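Local coordinates for UPF0403 protein yphP (Bacillus subtilis, PDB 3FHK) that reduces mixed disulfides between proteins and bacillithiol as a dithiol bacilliredoxin, and also has protein disulfide isomerase activity, at residues Ala26-Leu31 and Ala66-Val71; Glu36-Met41 and Thr93-Glu98; Pro108-Leu113 and His120-His125. The protein carries 2 engineered substitutions. All blocks are in the same frame, centred on the assembly; numbering follows the deposited sequence.

Contact 1. Residues Ala26-Leu31 and Ala66-Val71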
# COMPACT_ATOMS: atom_id res chain seq x y z
N ALA A 26 11.34 -9.63 28.71
CA ALA A 26 12.47 -10.29 29.34
C ALA A 26 13.16 -9.36 30.35
O ALA A 26 14.29 -9.60 30.76
CB ALA A 26 13.45 -10.78 28.30
N GLY A 27 12.47 -8.31 30.76
CA GLY A 27 13.01 -7.41 31.76
C GLY A 27 13.87 -6.28 31.22
O GLY A 27 14.35 -5.47 32.00
N PHE A 28 14.08 -6.20 29.90
CA PHE A 28 14.76 -5.03 29.32
C PHE A 28 13.81 -3.84 29.28
O PHE A 28 12.73 -3.90 28.68
CB PHE A 28 15.31 -5.29 27.91
CG PHE A 28 16.45 -6.26 27.88
CD1 PHE A 28 16.26 -7.59 28.26
CD2 PHE A 28 17.72 -5.85 27.49
CE1 PHE A 28 17.31 -8.50 28.25
CE2 PHE A 28 18.78 -6.76 27.47
CZ PHE A 28 18.58 -8.08 27.85
N GLU A 29 14.22 -2.76 29.95
CA GLU A 29 13.44 -1.53 29.97
C GLU A 29 13.60 -0.75 28.67
O GLU A 29 14.72 -0.47 28.22
CB GLU A 29 13.84 -0.65 31.15
CG GLU A 29 13.15 0.69 31.14
CD GLU A 29 13.31 1.43 32.44
OE1 GLU A 29 13.41 0.76 33.49
OE2 GLU A 29 13.34 2.68 32.42
N GLU A 30 12.46 -0.39 28.09
CA GLU A 30 12.43 0.44 26.90
C GLU A 30 12.74 1.90 27.23
O GLU A 30 12.15 2.47 28.15
CB GLU A 30 11.04 0.39 26.26
CG GLU A 30 10.91 -0.63 25.18
CD GLU A 30 9.70 -0.40 24.31
OE1 GLU A 30 8.57 -0.36 24.85
OE2 GLU A 30 9.88 -0.25 23.09
N LEU A 31 13.67 2.49 26.50
CA LEU A 31 13.83 3.94 26.53
C LEU A 31 13.44 4.45 25.16
O LEU A 31 14.16 4.26 24.20
CB LEU A 31 15.25 4.33 26.91
CG LEU A 31 15.72 3.63 28.19
CD1 LEU A 31 17.23 3.59 28.26
CD2 LEU A 31 15.14 4.30 29.44
N ALA A 66 20.23 -13.75 21.74
CA ALA A 66 21.52 -13.86 22.44
C ALA A 66 21.53 -13.02 23.71
O ALA A 66 22.01 -13.47 24.75
CB ALA A 66 22.66 -13.46 21.53
N ALA A 67 21.00 -11.81 23.61
CA ALA A 67 20.99 -10.88 24.72
C ALA A 67 20.15 -11.40 25.88
O ALA A 67 20.57 -11.34 27.03
CB ALA A 67 20.46 -9.53 24.26
N THR A 68 18.95 -11.89 25.57
CA THR A 68 18.03 -12.32 26.62
C THR A 68 18.48 -13.63 27.26
O THR A 68 18.29 -13.84 28.46
CB THR A 68 16.57 -12.42 26.11
OG1 THR A 68 16.46 -13.43 25.10
CG2 THR A 68 16.13 -11.08 25.53
N GLN A 69 19.09 -14.51 26.46
CA GLN A 69 19.57 -15.79 26.96
C GLN A 69 20.85 -15.64 27.78
O GLN A 69 21.01 -16.29 28.82
CB GLN A 69 19.75 -16.79 25.81
CG GLN A 69 18.42 -17.30 25.24
CD GLN A 69 18.56 -17.97 23.88
OE1 GLN A 69 17.69 -17.81 23.02
NE2 GLN A 69 19.64 -18.71 23.68
N ALA A 70 21.77 -14.79 27.32
CA ALA A 70 23.01 -14.57 28.05
C ALA A 70 22.69 -14.06 29.45
O ALA A 70 23.28 -14.48 30.44
CB ALA A 70 23.93 -13.58 27.30
N VAL A 71 21.72 -13.15 29.51
CA VAL A 71 21.33 -12.52 30.76
C VAL A 71 20.63 -13.45 31.74
O VAL A 71 20.73 -13.29 32.96
CB VAL A 71 20.46 -11.28 30.47
CG1 VAL A 71 19.44 -11.07 31.56
CG2 VAL A 71 21.35 -10.04 30.30

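Contact 2. Residues Glu36-Met41 and Thr93-Glu98. With SO4 (sulfate ion), chain F.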
# COMPACT_ATOMS: atom_id res chain seq x y z
N GLU A 36 14.01 10.06 28.35
CA GLU A 36 14.11 8.79 29.07
C GLU A 36 15.53 8.23 29.05
O GLU A 36 15.99 7.64 30.03
CB GLU A 36 13.15 7.77 28.46
CG GLU A 36 11.72 8.21 28.46
CD GLU A 36 10.78 7.12 28.00
OE1 GLU A 36 11.26 6.13 27.41
OE2 GLU A 36 9.57 7.25 28.24
N VAL A 37 16.22 8.39 27.92
CA VAL A 37 17.59 7.93 27.81
C VAL A 37 18.50 8.73 28.75
O VAL A 37 19.30 8.16 29.48
CB VAL A 37 18.11 8.01 26.36
CG1 VAL A 37 19.60 7.67 26.31
CG2 VAL A 37 17.31 7.08 25.47
N GLU A 38 18.35 10.05 28.74
CA GLU A 38 19.12 10.90 29.64
C GLU A 38 18.84 10.53 31.09
O GLU A 38 19.77 10.33 31.87
CB GLU A 38 18.77 12.37 29.43
CG GLU A 38 19.67 13.09 28.44
CD GLU A 38 19.15 14.47 28.10
OE1 GLU A 38 17.97 14.59 27.70
OE2 GLU A 38 19.93 15.45 28.23
N ASN A 39 17.56 10.43 31.42
CA ASN A 39 17.15 10.05 32.76
C ASN A 39 17.84 8.79 33.25
O ASN A 39 18.47 8.80 34.31
CB ASN A 39 15.64 9.84 32.82
CG ASN A 39 14.93 11.01 33.47
OD1 ASN A 39 15.12 11.28 34.66
ND2 ASN A 39 14.09 11.70 32.70
N PHE A 40 17.74 7.72 32.48
CA PHE A 40 18.37 6.48 32.88
C PHE A 40 19.89 6.65 32.98
O PHE A 40 20.48 6.38 34.02
CB PHE A 40 18.04 5.33 31.94
CG PHE A 40 18.84 4.10 32.23
CD1 PHE A 40 18.49 3.27 33.30
CD2 PHE A 40 19.99 3.80 31.50
CE1 PHE A 40 19.24 2.15 33.60
CE2 PHE A 40 20.74 2.68 31.79
CZ PHE A 40 20.38 1.86 32.85
N MET A 41 20.52 7.08 31.89
CA MET A 41 21.97 7.15 31.82
C MET A 41 22.60 8.06 32.89
O MET A 41 23.65 7.74 33.43
CB MET A 41 22.45 7.52 30.41
CG MET A 41 22.13 6.45 29.35
SD MET A 41 23.08 4.92 29.53
CE MET A 41 24.61 5.38 28.72
N THR A 93 17.47 6.47 20.31
CA THR A 93 18.74 5.81 19.97
C THR A 93 19.88 6.80 19.65
O THR A 93 21.03 6.53 20.01
CB THR A 93 18.62 4.65 18.91
OG1 THR A 93 19.32 4.97 17.71
CG2 THR A 93 17.18 4.32 18.63
N ALA A 94 19.57 7.92 19.01
CA ALA A 94 20.56 8.97 18.75
C ALA A 94 21.16 9.51 20.06
O ALA A 94 22.35 9.76 20.15
CB ALA A 94 19.96 10.13 17.93
N LYS A 95 20.30 9.67 21.06
CA LYS A 95 20.71 10.07 22.40
C LYS A 95 21.56 8.99 23.12
O LYS A 95 22.57 9.30 23.73
CB LYS A 95 19.48 10.44 23.23
CG LYS A 95 19.75 10.76 24.68
CD LYS A 95 20.81 11.84 24.81
CE LYS A 95 20.43 13.07 24.01
NZ LYS A 95 21.27 14.24 24.39
N MET A 96 21.14 7.73 23.04
CA MET A 96 21.93 6.67 23.64
C MET A 96 23.31 6.61 23.00
O MET A 96 24.33 6.50 23.69
CB MET A 96 21.23 5.32 23.52
CG MET A 96 21.88 4.20 24.32
SD MET A 96 22.15 4.62 26.05
CE MET A 96 23.23 3.30 26.53
N ARG A 97 23.35 6.72 21.68
CA ARG A 97 24.61 6.62 20.95
C ARG A 97 25.61 7.72 21.33
O ARG A 97 26.82 7.51 21.26
CB ARG A 97 24.38 6.53 19.43
CG ARG A 97 23.77 5.17 18.97
CD ARG A 97 23.32 5.23 17.50
NE ARG A 97 23.06 3.90 16.95
CZ ARG A 97 22.40 3.66 15.82
NH1 ARG A 97 21.90 4.66 15.09
NH2 ARG A 97 22.21 2.41 15.41
N GLU A 98 25.11 8.87 21.75
CA GLU A 98 25.97 9.96 22.20
C GLU A 98 26.88 9.52 23.35
O GLU A 98 27.96 10.10 23.54
CB GLU A 98 25.14 11.16 22.64
CG GLU A 98 24.56 11.98 21.50
CD GLU A 98 23.75 13.15 22.01
OE1 GLU A 98 23.78 13.40 23.24
OE2 GLU A 98 23.07 13.82 21.20
S SO4 F . 20.17 2.97 12.32
O1 SO4 F . 20.66 3.32 10.99
O2 SO4 F . 18.88 2.31 12.17
O3 SO4 F . 21.16 2.06 12.91
O4 SO4 F . 19.99 4.14 13.18

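Contact 3. Residues Pro108-Leu113 and His120-His125. With SO4 (sulfate ion), chain G.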
# COMPACT_ATOMS: atom_id res chain seq x y z
N PRO A 108 21.57 -4.16 14.61
CA PRO A 108 21.52 -4.11 16.07
C PRO A 108 22.93 -3.99 16.61
O PRO A 108 23.88 -4.27 15.90
CB PRO A 108 20.97 -5.50 16.43
CG PRO A 108 21.47 -6.37 15.30
CD PRO A 108 21.23 -5.51 14.11
N SER A 109 23.06 -3.56 17.85
CA SER A 109 24.36 -3.57 18.50
C SER A 109 24.13 -3.62 20.00
O SER A 109 22.99 -3.48 20.46
CB SER A 109 25.20 -2.36 18.06
OG SER A 109 24.56 -1.13 18.37
N MET A 110 25.18 -3.84 20.77
CA MET A 110 25.03 -3.96 22.22
C MET A 110 26.18 -3.27 22.95
O MET A 110 27.32 -3.31 22.51
CB MET A 110 24.93 -5.43 22.62
CG MET A 110 23.72 -6.16 22.04
SD MET A 110 23.64 -7.91 22.52
CE MET A 110 24.39 -8.66 21.08
N ALA A 111 25.88 -2.62 24.07
CA ALA A 111 26.92 -2.11 24.94
C ALA A 111 26.74 -2.56 26.38
O ALA A 111 25.63 -2.54 26.92
CB ALA A 111 27.00 -0.57 24.86
N LEU A 112 27.85 -2.99 26.97
CA LEU A 112 27.97 -3.21 28.40
C LEU A 112 28.53 -1.93 29.02
O LEU A 112 29.63 -1.48 28.65
CB LEU A 112 28.92 -4.38 28.68
CG LEU A 112 28.57 -5.37 29.80
CD1 LEU A 112 29.84 -5.93 30.45
CD2 LEU A 112 27.67 -4.77 30.87
N LEU A 113 27.78 -1.34 29.94
CA LEU A 113 28.20 -0.12 30.64
C LEU A 113 28.64 -0.40 32.07
O LEU A 113 28.16 -1.33 32.71
CB LEU A 113 27.04 0.86 30.74
CG LEU A 113 26.64 1.74 29.56
CD1 LEU A 113 27.05 1.13 28.24
CD2 LEU A 113 25.14 1.98 29.63
N HIS A 120 32.35 -2.63 27.25
CA HIS A 120 32.40 -3.63 26.19
C HIS A 120 31.35 -3.34 25.14
O HIS A 120 30.21 -3.03 25.46
CB HIS A 120 32.22 -5.05 26.74
CG HIS A 120 32.46 -6.11 25.71
ND1 HIS A 120 33.72 -6.51 25.34
CD2 HIS A 120 31.59 -6.83 24.96
CE1 HIS A 120 33.63 -7.44 24.41
NE2 HIS A 120 32.35 -7.66 24.16
N PHE A 121 31.74 -3.42 23.88
CA PHE A 121 30.86 -3.02 22.80
C PHE A 121 30.76 -4.16 21.80
O PHE A 121 31.74 -4.85 21.53
CB PHE A 121 31.38 -1.73 22.13
CG PHE A 121 30.37 -1.06 21.24
CD1 PHE A 121 30.49 -1.13 19.86
CD2 PHE A 121 29.30 -0.37 21.77
CE1 PHE A 121 29.54 -0.54 19.04
CE2 PHE A 121 28.35 0.23 20.95
CZ PHE A 121 28.47 0.14 19.59
N ILE A 122 29.56 -4.40 21.28
CA ILE A 122 29.36 -5.40 20.25
C ILE A 122 28.66 -4.76 19.06
O ILE A 122 27.44 -4.64 19.05
CB ILE A 122 28.50 -6.57 20.76
CG1 ILE A 122 29.11 -7.15 22.04
CG2 ILE A 122 28.38 -7.65 19.68
CD1 ILE A 122 28.22 -8.18 22.71
N PRO A 123 29.44 -4.33 18.06
CA PRO A 123 28.83 -3.67 16.91
C PRO A 123 28.12 -4.69 16.03
O PRO A 123 28.29 -5.90 16.22
CB PRO A 123 30.02 -3.08 16.17
CG PRO A 123 31.16 -3.98 16.53
CD PRO A 123 30.89 -4.50 17.91
N ARG A 124 27.33 -4.21 15.08
CA ARG A 124 26.63 -5.09 14.16
C ARG A 124 27.51 -6.17 13.51
O ARG A 124 27.08 -7.31 13.36
CB ARG A 124 25.90 -4.29 13.08
CG ARG A 124 25.16 -5.19 12.11
CD ARG A 124 24.62 -4.43 10.90
NE ARG A 124 24.13 -5.36 9.89
CZ ARG A 124 22.84 -5.66 9.71
NH1 ARG A 124 21.91 -5.09 10.46
NH2 ARG A 124 22.49 -6.52 8.76
N HIS A 125 28.74 -5.82 13.14
CA HIS A 125 29.60 -6.77 12.42
C HIS A 125 30.10 -7.89 13.32
O HIS A 125 30.64 -8.88 12.84
CB HIS A 125 30.76 -6.06 11.70
CG HIS A 125 31.83 -5.56 12.61
ND1 HIS A 125 31.98 -4.23 12.93
CD2 HIS A 125 32.84 -6.21 13.25
CE1 HIS A 125 33.01 -4.08 13.74
NE2 HIS A 125 33.55 -5.27 13.95
S SO4 G . 36.69 -6.41 26.99
O1 SO4 G . 36.40 -5.44 25.93
O2 SO4 G . 37.01 -7.69 26.36
O3 SO4 G . 37.84 -5.97 27.78
O4 SO4 G . 35.53 -6.54 27.86

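Contact 1. Residues Ala26-Leu31 and Ala66-Val71
Phe-28 rests the far end of its ring against Ala-67, Thr-68 and Val-71, neighbours on one side of helix 57-73. Most of the contact is apolar. Ring atom CE1 of Phe-28 lies 3.9 Å from the methyl CG2 of Thr-68, and its CZ is 4.2 Å from CG2 of Val-71; both methyls approach the ring obliquely. The same Thr-68 methyl meets CB of Ala-26 at 3.9 Å, since CG2 stands beside the backbone N while OG1 (chi1 64°) turns back to the carbonyl O of Arg-64 in its own helix.

One polar atom joins the group: the carbonyl O of Ala-67 sits at the ring edge, close to its plane, 3.9 Å from CZ of Phe-28, while also accepting the helical bond from Val-71 N.

The ring follows directly on a helix end: Gly-27, with positive phi, is the C-prime residue of the Schellman motif ending helix 2-24, and Phe-28 N closes it on Leu-23 O. Leu-49 and Val-51 of the central sheet also touch the ring. No hydrogen bond crosses between the two segments, which implies that shape and apolar burial hold them together, with the polar groups of Thr-68 and Ala-67 served within the helix.

Contact 2. Residues Glu36-Met41 and Thr93-Glu98
Val-37 and Met-41, one turn apart on helix 34-43, face Lys-95 and Met-96 of helix 90-97 across an apolar seam. With CG1 anti to the backbone N (chi1 174°), Val-37 carries that methyl to 3.5 Å from CG of Lys-95, a tight carbon pair, and to 3.6 Å from the backbone N of Met-96. Deeper in, the two methionines cross at about a right angle, the SD of Met-41 lying 3.6 Å from SD of Met-96; Met-96 was modelled in two conformers, so both statements hold for the one described here, and the still shorter approach of the methyls is doubtful.

The short segments run 33° apart with axes 9.3 Å from each other, and both helices lie on one face of the central sheet of this thioredoxin-superfamily fold. Val-84 of strand 80-85 touches Val-37 from the sheet side, Val-50 meets Met-96, and Leu-113 meets both methionines.

Charges gather on the partly exposed side. CD of Lys-95 packs on CG of Glu-38; the lysine chain bends at chi2 and chi3, and within segment 93-98 its NZ makes a 2.9 Å salt bridge to Glu-98 OE1, on the syn side but 34° out of the carboxylate plane. Glu-38 OE2 remains 4.2 Å from Lys-95 NZ, beyond a salt bridge, though its charge may still favour the ammonium. Pointing away from helix 34-43, Arg-97 uses NH1 and NH2 to hold O4 and O3 of a sulfate ion, probably from the crystallisation liquor.

Contact 3. Residues Pro108-Leu113 and His120-His125
Met-110 and Ile-122 form a hydrogen-bonded antiparallel pair in the beta hairpin of strands 109-114 and 117-122, which closes one side of the sheet in this thioredoxin-superfamily fold. Two backbone bonds join them: Ile-122 N gives to Met-110 O at 2.8 Å, in the carbonyl plane, whereas Met-110 N reaches Ile-122 O at 3.0 Å with a 26° tilt from its carbonyl plane. Their side chains cross obliquely on the same face. Met-110 bends at chi3 (-96°), leaving its CE 4.2 Å from CD1 of Ile-122. Ala-67 of helix 57-73 and Leu-139 of helix 132-146 are among the residues covering this pair.

His-120, which buries about as much as Ile-122, pairs with Leu-112. Leu-112 N donates to His-120 O at 2.8 Å, and the return bond from His-120 N to Leu-112 O is longer, 3.3 Å. The methylenes CB of Leu-112 and CB of His-120 touch at 3.9 Å. Beyond them the imidazole is held at both nitrogens: ND1 gives a 2.9 Å bond to sulfate O1, which lies at the ring edge, in its plane, and NE2 is bonded to Asn-138 OD1, a pattern consistent with a protonated ring. His-146 binds the same sulfate.

On the other face of the sheet CD2 of Phe-121 comes at a slant against CB of Ala-111 and the carbonyl O of Met-110. At the active-site end Arg-124, bonded to Ser-107 O and Glu-128, nears the nucleophile Cys-56. Pro-108 is the cis-proline of thioredoxin folds, here beside the CXC motif, and its CD lies 3.7 Å from NH1 of Arg-124.

How the contacts relate
The central sheet unites all three contacts. Helix 57-73 of contact 1 and the two helices of contact 2 cover opposite faces, contact 1 also taking in edge strand 29-30; both rely on side chains without a hydrogen bond between segments, whereas contact 3 lies within the sheet and is held by backbone bonds. Contact 1 is partly buried; contacts 2 and 3 are largely buried. A sulfate binds His-120 of contact 3; another meets Arg-97, which takes no part in contact 2. Leu-113 links contacts 3 and 2 through CD2, 3.6 Å from CE of Met-41, and SD of Met-110 reaches CB of Ala-67. Leu-31 bridges contacts 1 and 2. Contact 3 alone comes close to the redox-active cysteines.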